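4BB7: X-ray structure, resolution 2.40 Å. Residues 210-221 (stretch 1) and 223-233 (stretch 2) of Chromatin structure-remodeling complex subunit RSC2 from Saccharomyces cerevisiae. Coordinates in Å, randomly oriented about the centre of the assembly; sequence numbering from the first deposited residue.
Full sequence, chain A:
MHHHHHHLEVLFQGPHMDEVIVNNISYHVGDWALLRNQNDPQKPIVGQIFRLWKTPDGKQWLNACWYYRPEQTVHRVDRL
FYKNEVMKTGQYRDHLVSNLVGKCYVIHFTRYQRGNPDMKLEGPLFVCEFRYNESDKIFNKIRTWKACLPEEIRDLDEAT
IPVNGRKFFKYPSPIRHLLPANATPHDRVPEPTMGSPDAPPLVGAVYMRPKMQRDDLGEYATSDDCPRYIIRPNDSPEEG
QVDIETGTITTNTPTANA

Stretch 1 (210-221) PKMQRDDLGEYA
Stretch 2, residues 223-233: SDDCPRYIIRP

Residues 210-221 form no regular helix or strand; in 223-233 only Ile230 and Ile231 are strand. The chain doubles back, and CA-CA distances fix the register: Met212-Ser223 5.3 Å, Gln213-Asp224 4.9 Å, Asp215-Asp225 5.5 Å, Asp216-Pro227 5.9 Å and Gly218-Cys226 5.1 Å. Numbering therefore rises in the same direction on both sides from Met212 to Asp216, through largely extended backbone (Met212 phi/psi -115/164, Asp215 -144/94, Asp225 -86/159, Cys226 -160/128), interrupted at Gln213 (-93/-42) and Asp224 (-63/-50). The contact buries 711 Å², both sides summed.

Two backbone contacts support this alignment. Asp225 N donates to Gln213 O at 3.3 Å with an N-H...O angle of 145°, and Ser223 CA approaches Met212 O at 3.4 Å, with 152° at the hydrogen, as a CA-H...O contact.

Asp215, buried and with chi1 t (-174°), organises the polar centre. Its OD2 accepts from Ser223 OG at 2.9 Å (Ser223 chi1 m) and from Tyr220 N at 3.1 Å, 163°. Glu219 N adds weak bonds to Asp215 OD1 (3.3 Å) and Asp215 OD2 (3.0 Å). One carboxylate thus ties the Glu219-Tyr220 backbone to the second stretch. A water accepts from Met212 N at 2.6 Å and donates to Ser223 OG at 3.3 Å, bridging the stretches beside this site.

Arg232 (chi1-chi3 m, t, m) turns its guanidinium back to the carbonyls before it. NH1 donates to Tyr220 O at 3.2 Å, 141°, with that oxygen near the guanidinium plane. Within its own stretch, Arg232 NH1 and Arg232 NH2 reach Ser223 O at 2.7 and 2.9 Å. Ala221 O also lies 3.2 Å from Arg232 NH1, but the angle is too poor for a hydrogen bond.

Charge pairing is looser: Lys211 (p, p, t, t) forms a long salt bridge, Lys211 NZ to Asp224 OD2 3.6 Å, between exposed residues.

Close van der Waals contacts, several of them to backbone carbonyl oxygens, line the segment Asp216 to Gly218. Pro227 CG sits 3.1 Å from Asp216 O, and Ile230 CD1 3.0 Å from Leu217 O, with Ile230 chi1 m and chi2 t. The CA-to-CB bond of Leu217 points away; the contact with Ile230 CD1 is made by the Leu217 carbonyl oxygen, and that with Pro227 CG by the Asp216 carbonyl oxygen. The type I turn Pro227-Ile230, closed by Ile230 N to Pro227 O at 3.3 Å, brings both side chains to the same segment. Gly218 has positive phi (63/55), which favours glycine; an ideal CB there would lie 2.6 Å from Ile230 CD1, a clash, and 3.5 Å from Pro227 CD.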

ATOM      1  N   PRO A 210      15.374 -33.341 -15.960  1.00 28.74           N
ATOM      2  CA  PRO A 210      16.081 -33.922 -17.108  1.00 34.07           C
ATOM      3  C   PRO A 210      16.601 -32.829 -18.040  1.00 35.12           C
ATOM      4  O   PRO A 210      15.917 -31.834 -18.279  1.00 34.33           O
ATOM      5  CB  PRO A 210      15.005 -34.770 -17.801  1.00 31.59           C
ATOM      6  CG  PRO A 210      13.694 -34.315 -17.219  1.00 31.63           C
ATOM      7  CD  PRO A 210      13.993 -33.835 -15.838  1.00 29.11           C
ATOM      8  N   LYS A 211      17.811 -33.011 -18.552  1.00 30.37           N
ATOM      9  CA  LYS A 211      18.435 -32.013 -19.407  1.00 32.67           C
ATOM     10  C   LYS A 211      17.886 -32.065 -20.831  1.00 35.97           C
ATOM     11  O   LYS A 211      17.342 -33.080 -21.260  1.00 38.35           O
ATOM     12  CB  LYS A 211      19.956 -32.196 -19.413  1.00 31.86           C
ATOM     13  CG  LYS A 211      20.421 -33.559 -19.900  1.00 33.34           C
ATOM     14  CD  LYS A 211      20.641 -33.571 -21.405  1.00 32.97           C
ATOM     15  CE  LYS A 211      21.026 -34.960 -21.885  1.00 38.06           C
ATOM     16  NZ  LYS A 211      21.362 -34.992 -23.337  1.00 43.90           N
ATOM     17  N   MET A 212      18.040 -30.965 -21.559  1.00 34.13           N
ATOM     18  CA  MET A 212      17.498 -30.850 -22.906  1.00 36.01           C
ATOM     19  C   MET A 212      18.610 -30.718 -23.937  1.00 33.35           C
ATOM     20  O   MET A 212      19.754 -30.421 -23.590  1.00 33.61           O
ATOM     21  CB  MET A 212      16.568 -29.644 -22.981  1.00 38.56           C
ATOM     22  CG  MET A 212      17.138 -28.399 -22.330  1.00 42.19           C
ATOM     23  SD  MET A 212      15.880 -27.142 -22.045  1.00 54.67           S
ATOM     24  CE  MET A 212      14.641 -28.105 -21.182  1.00 40.41           C
ATOM     25  N   GLN A 213      18.274 -30.934 -25.206  1.00 29.83           N
ATOM     26  CA  GLN A 213      19.274 -30.878 -26.268  1.00 28.40           C
ATOM     27  C   GLN A 213      19.366 -29.489 -26.894  1.00 27.49           C
ATOM     28  O   GLN A 213      20.460 -28.996 -27.156  1.00 34.92           O
ATOM     29  CB  GLN A 213      19.000 -31.939 -27.339  1.00 28.97           C
ATOM     30  CG  GLN A 213      20.155 -32.131 -28.314  1.00 41.82           C
ATOM     31  CD  GLN A 213      19.893 -33.209 -29.357  1.00 53.44           C
ATOM     32  OE1 GLN A 213      18.750 -33.603 -29.592  1.00 44.79           O
ATOM     33  NE2 GLN A 213      20.960 -33.692 -29.988  1.00 48.49           N
ATOM     34  N   ARG A 214      18.221 -28.858 -27.125  1.00 27.43           N
ATOM     35  CA  ARG A 214      18.199 -27.524 -27.717  1.00 32.30           C
ATOM     36  C   ARG A 214      18.001 -26.449 -26.645  1.00 35.58           C
ATOM     37  O   ARG A 214      17.028 -26.481 -25.892  1.00 35.50           O
ATOM     38  CB  ARG A 214      17.115 -27.421 -28.798  1.00 27.57           C
ATOM     39  CG  ARG A 214      17.312 -28.355 -29.997  1.00 30.60           C
ATOM     40  CD  ARG A 214      16.227 -28.117 -31.053  1.00 47.69           C
ATOM     41  NE  ARG A 214      16.210 -29.123 -32.120  1.00 52.16           N
ATOM     42  CZ  ARG A 214      15.320 -29.142 -33.113  1.00 49.11           C
ATOM     43  NH1 ARG A 214      14.376 -28.211 -33.182  1.00 40.36           N
ATOM     44  NH2 ARG A 214      15.371 -30.088 -34.041  1.00 37.59           N
ATOM     45  N   ASP A 215      18.933 -25.505 -26.580  1.00 32.94           N
ATOM     46  CA  ASP A 215      18.897 -24.458 -25.563  1.00 30.84           C
ATOM     47  C   ASP A 215      19.403 -23.132 -26.129  1.00 34.72           C
ATOM     48  O   ASP A 215      20.602 -22.855 -26.132  1.00 34.36           O
ATOM     49  CB  ASP A 215      19.727 -24.871 -24.353  1.00 29.30           C
ATOM     50  CG  ASP A 215      19.604 -23.897 -23.204  1.00 32.36           C
ATOM     51  OD1 ASP A 215      18.761 -22.979 -23.285  1.00 33.24           O
ATOM     52  OD2 ASP A 215      20.346 -24.057 -22.213  1.00 32.00           O
ATOM     53  N   ASP A 216      18.470 -22.310 -26.594  1.00 37.16           N
ATOM     54  CA  ASP A 216      18.799 -21.123 -27.372  1.00 35.85           C
ATOM     55  C   ASP A 216      19.336 -19.960 -26.543  1.00 32.90           C
ATOM     56  O   ASP A 216      20.142 -19.169 -27.029  1.00 36.31           O
ATOM     57  CB  ASP A 216      17.571 -20.673 -28.162  1.00 36.01           C
ATOM     58  CG  ASP A 216      16.919 -21.812 -28.910  1.00 45.23           C
ATOM     59  OD1 ASP A 216      17.655 -22.624 -29.514  1.00 41.92           O
ATOM     60  OD2 ASP A 216      15.673 -21.901 -28.884  1.00 53.68           O
ATOM     61  N   LEU A 217      18.886 -19.853 -25.299  1.00 34.32           N
ATOM     62  CA  LEU A 217      19.256 -18.717 -24.463  1.00 32.69           C
ATOM     63  C   LEU A 217      20.469 -19.022 -23.592  1.00 30.91           C
ATOM     64  O   LEU A 217      20.972 -18.149 -22.882  1.00 27.75           O
ATOM     65  CB  LEU A 217      18.075 -18.303 -23.588  1.00 30.27           C
ATOM     66  CG  LEU A 217      16.753 -18.107 -24.327  1.00 32.20           C
ATOM     67  CD1 LEU A 217      15.696 -17.575 -23.377  1.00 32.43           C
ATOM     68  CD2 LEU A 217      16.933 -17.169 -25.505  1.00 28.20           C
ATOM     69  N   GLY A 218      20.934 -20.267 -23.653  1.00 38.00           N
ATOM     70  CA  GLY A 218      22.017 -20.724 -22.799  1.00 36.51           C
ATOM     71  C   GLY A 218      21.618 -20.675 -21.335  1.00 32.51           C
ATOM     72  O   GLY A 218      22.294 -20.050 -20.518  1.00 25.32           O
ATOM     73  N   GLU A 219      20.513 -21.334 -21.004  1.00 30.17           N
ATOM     74  CA  GLU A 219      19.965 -21.262 -19.654  1.00 32.95           C
ATOM     75  C   GLU A 219      20.590 -22.283 -18.706  1.00 31.48           C
ATOM     76  O   GLU A 219      20.762 -22.006 -17.513  1.00 26.98           O
ATOM     77  CB  GLU A 219      18.438 -21.423 -19.675  1.00 22.63           C
ATOM     78  CG  GLU A 219      17.726 -20.412 -20.561  1.00 27.93           C
ATOM     79  CD  GLU A 219      16.215 -20.480 -20.436  1.00 30.24           C
ATOM     80  OE1 GLU A 219      15.693 -20.131 -19.358  1.00 31.50           O
ATOM     81  OE2 GLU A 219      15.547 -20.874 -21.415  1.00 24.19           O
ATOM     82  N   TYR A 220      20.941 -23.451 -19.242  1.00 26.00           N
ATOM     83  CA  TYR A 220      21.341 -24.578 -18.404  1.00 26.62           C
ATOM     84  C   TYR A 220      22.703 -25.174 -18.768  1.00 28.67           C
ATOM     85  O   TYR A 220      23.082 -25.231 -19.938  1.00 33.50           O
ATOM     86  CB  TYR A 220      20.253 -25.654 -18.422  1.00 29.35           C
ATOM     87  CG  TYR A 220      18.868 -25.091 -18.191  1.00 29.82           C
ATOM     88  CD1 TYR A 220      18.487 -24.640 -16.934  1.00 23.12           C
ATOM     89  CD2 TYR A 220      17.944 -24.998 -19.230  1.00 28.35           C
ATOM     90  CE1 TYR A 220      17.230 -24.119 -16.713  1.00 26.48           C
ATOM     91  CE2 TYR A 220      16.675 -24.478 -19.015  1.00 26.00           C
ATOM     92  CZ  TYR A 220      16.328 -24.038 -17.750  1.00 27.96           C
ATOM     93  OH  TYR A 220      15.077 -23.514 -17.509  1.00 27.93           O
ATOM     94  N   ALA A 221      23.425 -25.621 -17.745  1.00 31.61           N
ATOM     95  CA  ALA A 221      24.797 -26.098 -17.896  1.00 32.95           C
ATOM     96  C   ALA A 221      24.883 -27.504 -18.493  1.00 31.82           C
ATOM     97  O   ALA A 221      25.961 -27.953 -18.881  1.00 30.83           O
ATOM     98  CB  ALA A 221      25.516 -26.051 -16.552  1.00 21.46           C
ATOM     99  N   SER A 223      22.831 -28.622 -21.030  1.00 34.71           N
ATOM    100  CA  SER A 223      22.325 -28.635 -22.396  1.00 29.43           C
ATOM    101  C   SER A 223      23.441 -28.989 -23.367  1.00 31.70           C
ATOM    102  O   SER A 223      24.591 -28.606 -23.166  1.00 36.88           O
ATOM    103  CB  SER A 223      21.749 -27.267 -22.760  1.00 29.97           C
ATOM    104  OG  SER A 223      20.715 -26.890 -21.865  1.00 35.09           O
ATOM    105  N   ASP A 224      23.109 -29.724 -24.420  1.00 32.97           N
ATOM    106  CA  ASP A 224      24.076 -29.974 -25.479  1.00 34.31           C
ATOM    107  C   ASP A 224      24.468 -28.657 -26.135  1.00 35.79           C
ATOM    108  O   ASP A 224      25.651 -28.348 -26.279  1.00 31.08           O
ATOM    109  CB  ASP A 224      23.497 -30.925 -26.526  1.00 35.09           C
ATOM    110  CG  ASP A 224      23.584 -32.373 -26.106  1.00 38.16           C
ATOM    111  OD1 ASP A 224      24.684 -32.808 -25.702  1.00 40.81           O
ATOM    112  OD2 ASP A 224      22.552 -33.072 -26.174  1.00 28.80           O
ATOM    113  N   ASP A 225      23.462 -27.875 -26.515  1.00 34.83           N
ATOM    114  CA  ASP A 225      23.688 -26.634 -27.245  1.00 36.17           C
ATOM    115  C   ASP A 225      23.971 -25.448 -26.340  1.00 37.32           C
ATOM    116  O   ASP A 225      23.625 -25.442 -25.158  1.00 38.94           O
ATOM    117  CB  ASP A 225      22.485 -26.299 -28.133  1.00 33.19           C
ATOM    118  CG  ASP A 225      22.303 -27.283 -29.265  1.00 36.72           C
ATOM    119  OD1 ASP A 225      23.194 -28.134 -29.467  1.00 44.89           O
ATOM    120  OD2 ASP A 225      21.270 -27.198 -29.959  1.00 43.57           O
ATOM    121  N   CYS A 226      24.601 -24.438 -26.926  1.00 34.02           N
ATOM    122  CA  CYS A 226      24.767 -23.147 -26.284  1.00 35.08           C
ATOM    123  C   CYS A 226      25.062 -22.116 -27.357  1.00 35.47           C
ATOM    124  O   CYS A 226      25.970 -22.303 -28.166  1.00 39.54           O
ATOM    125  CB  CYS A 226      25.904 -23.182 -25.269  1.00 40.35           C
ATOM    126  SG  CYS A 226      26.207 -21.585 -24.499  1.00 43.80           S
ATOM    127  N   PRO A 227      24.292 -21.018 -27.372  1.00 41.93           N
ATOM    128  CA  PRO A 227      24.510 -19.976 -28.381  1.00 32.73           C
ATOM    129  C   PRO A 227      25.953 -19.478 -28.355  1.00 32.94           C
ATOM    130  O   PRO A 227      26.630 -19.604 -27.331  1.00 31.92           O
ATOM    131  CB  PRO A 227      23.537 -18.866 -27.964  1.00 29.53           C
ATOM    132  CG  PRO A 227      23.185 -19.160 -26.539  1.00 35.75           C
ATOM    133  CD  PRO A 227      23.242 -20.650 -26.408  1.00 37.16           C
ATOM    134  N   ARG A 228      26.407 -18.921 -29.476  1.00 29.19           N
ATOM    135  CA  ARG A 228      27.790 -18.481 -29.628  1.00 27.90           C
ATOM    136  C   ARG A 228      28.194 -17.343 -28.690  1.00 31.93           C
ATOM    137  O   ARG A 228      29.374 -17.199 -28.363  1.00 37.11           O
ATOM    138  CB  ARG A 228      28.058 -18.071 -31.077  1.00 27.53           C
ATOM    139  N   TYR A 229      27.230 -16.534 -28.257  1.00 27.24           N
ATOM    140  CA  TYR A 229      27.552 -15.368 -27.434  1.00 28.69           C
ATOM    141  C   TYR A 229      27.656 -15.701 -25.954  1.00 27.03           C
ATOM    142  O   TYR A 229      27.892 -14.818 -25.135  1.00 29.19           O
ATOM    143  CB  TYR A 229      26.552 -14.227 -27.656  1.00 31.85           C
ATOM    144  CG  TYR A 229      25.106 -14.637 -27.498  1.00 35.08           C
ATOM    145  CD1 TYR A 229      24.474 -14.569 -26.263  1.00 28.81           C
ATOM    146  CD2 TYR A 229      24.378 -15.097 -28.583  1.00 26.05           C
ATOM    147  CE1 TYR A 229      23.159 -14.947 -26.117  1.00 29.02           C
ATOM    148  CE2 TYR A 229      23.065 -15.477 -28.446  1.00 34.76           C
ATOM    149  CZ  TYR A 229      22.459 -15.401 -27.212  1.00 29.49           C
ATOM    150  OH  TYR A 229      21.146 -15.785 -27.082  1.00 29.39           O
ATOM    151  N   ILE A 230      27.491 -16.976 -25.619  1.00 27.66           N
ATOM    152  CA  ILE A 230      27.591 -17.412 -24.229  1.00 27.01           C
ATOM    153  C   ILE A 230      28.733 -18.404 -24.006  1.00 29.50           C
ATOM    154  O   ILE A 230      28.989 -19.273 -24.838  1.00 30.10           O
ATOM    155  CB  ILE A 230      26.263 -18.017 -23.733  1.00 26.48           C
ATOM    156  CG1 ILE A 230      25.277 -16.897 -23.406  1.00 30.23           C
ATOM    157  CG2 ILE A 230      26.486 -18.897 -22.513  1.00 22.85           C
ATOM    158  CD1 ILE A 230      23.888 -17.379 -23.063  1.00 34.84           C
ATOM    159  N   ILE A 231      29.420 -18.248 -22.878  1.00 25.34           N
ATOM    160  CA  ILE A 231      30.485 -19.154 -22.478  1.00 25.64           C
ATOM    161  C   ILE A 231      30.152 -19.776 -21.127  1.00 28.45           C
ATOM    162  O   ILE A 231      30.104 -19.087 -20.113  1.00 31.66           O
ATOM    163  CB  ILE A 231      31.840 -18.427 -22.367  1.00 28.91           C
ATOM    164  CG1 ILE A 231      32.423 -18.158 -23.756  1.00 28.65           C
ATOM    165  CG2 ILE A 231      32.822 -19.251 -21.547  1.00 32.36           C
ATOM    166  CD1 ILE A 231      31.670 -17.125 -24.554  1.00 29.15           C
ATOM    167  N   ARG A 232      29.918 -21.081 -21.115  1.00 25.20           N
ATOM    168  CA  ARG A 232      29.594 -21.771 -19.875  1.00 27.49           C
ATOM    169  C   ARG A 232      30.851 -22.052 -19.050  1.00 32.28           C
ATOM    170  O   ARG A 232      31.970 -21.937 -19.557  1.00 37.15           O
ATOM    171  CB  ARG A 232      28.841 -23.067 -20.180  1.00 29.42           C
ATOM    172  CG  ARG A 232      27.492 -22.843 -20.840  1.00 26.22           C
ATOM    173  CD  ARG A 232      26.685 -24.124 -20.908  1.00 27.53           C
ATOM    174  NE  ARG A 232      27.103 -24.991 -22.006  1.00 34.10           N
ATOM    175  CZ  ARG A 232      26.474 -26.113 -22.346  1.00 36.99           C
ATOM    176  NH1 ARG A 232      25.400 -26.503 -21.670  1.00 37.74           N
ATOM    177  NH2 ARG A 232      26.913 -26.842 -23.361  1.00 30.61           N
ATOM    178  N   PRO A 233      30.669 -22.410 -17.768  1.00 27.40           N
ATOM    179  CA  PRO A 233      31.786 -22.772 -16.885  1.00 30.19           C
ATOM    180  C   PRO A 233      32.662 -23.889 -17.453  1.00 31.32           C
ATOM    181  O   PRO A 233      32.158 -24.784 -18.136  1.00 29.32           O
ATOM    182  CB  PRO A 233      31.078 -23.265 -15.622  1.00 29.61           C
ATOM    183  CG  PRO A 233      29.782 -22.542 -15.619  1.00 27.19           C
ATOM    184  CD  PRO A 233      29.380 -22.423 -17.058  1.00 25.07           C
TER
HETATM  185  O   HOH W   1      19.266 -29.174 -20.052  1.00 34.02           O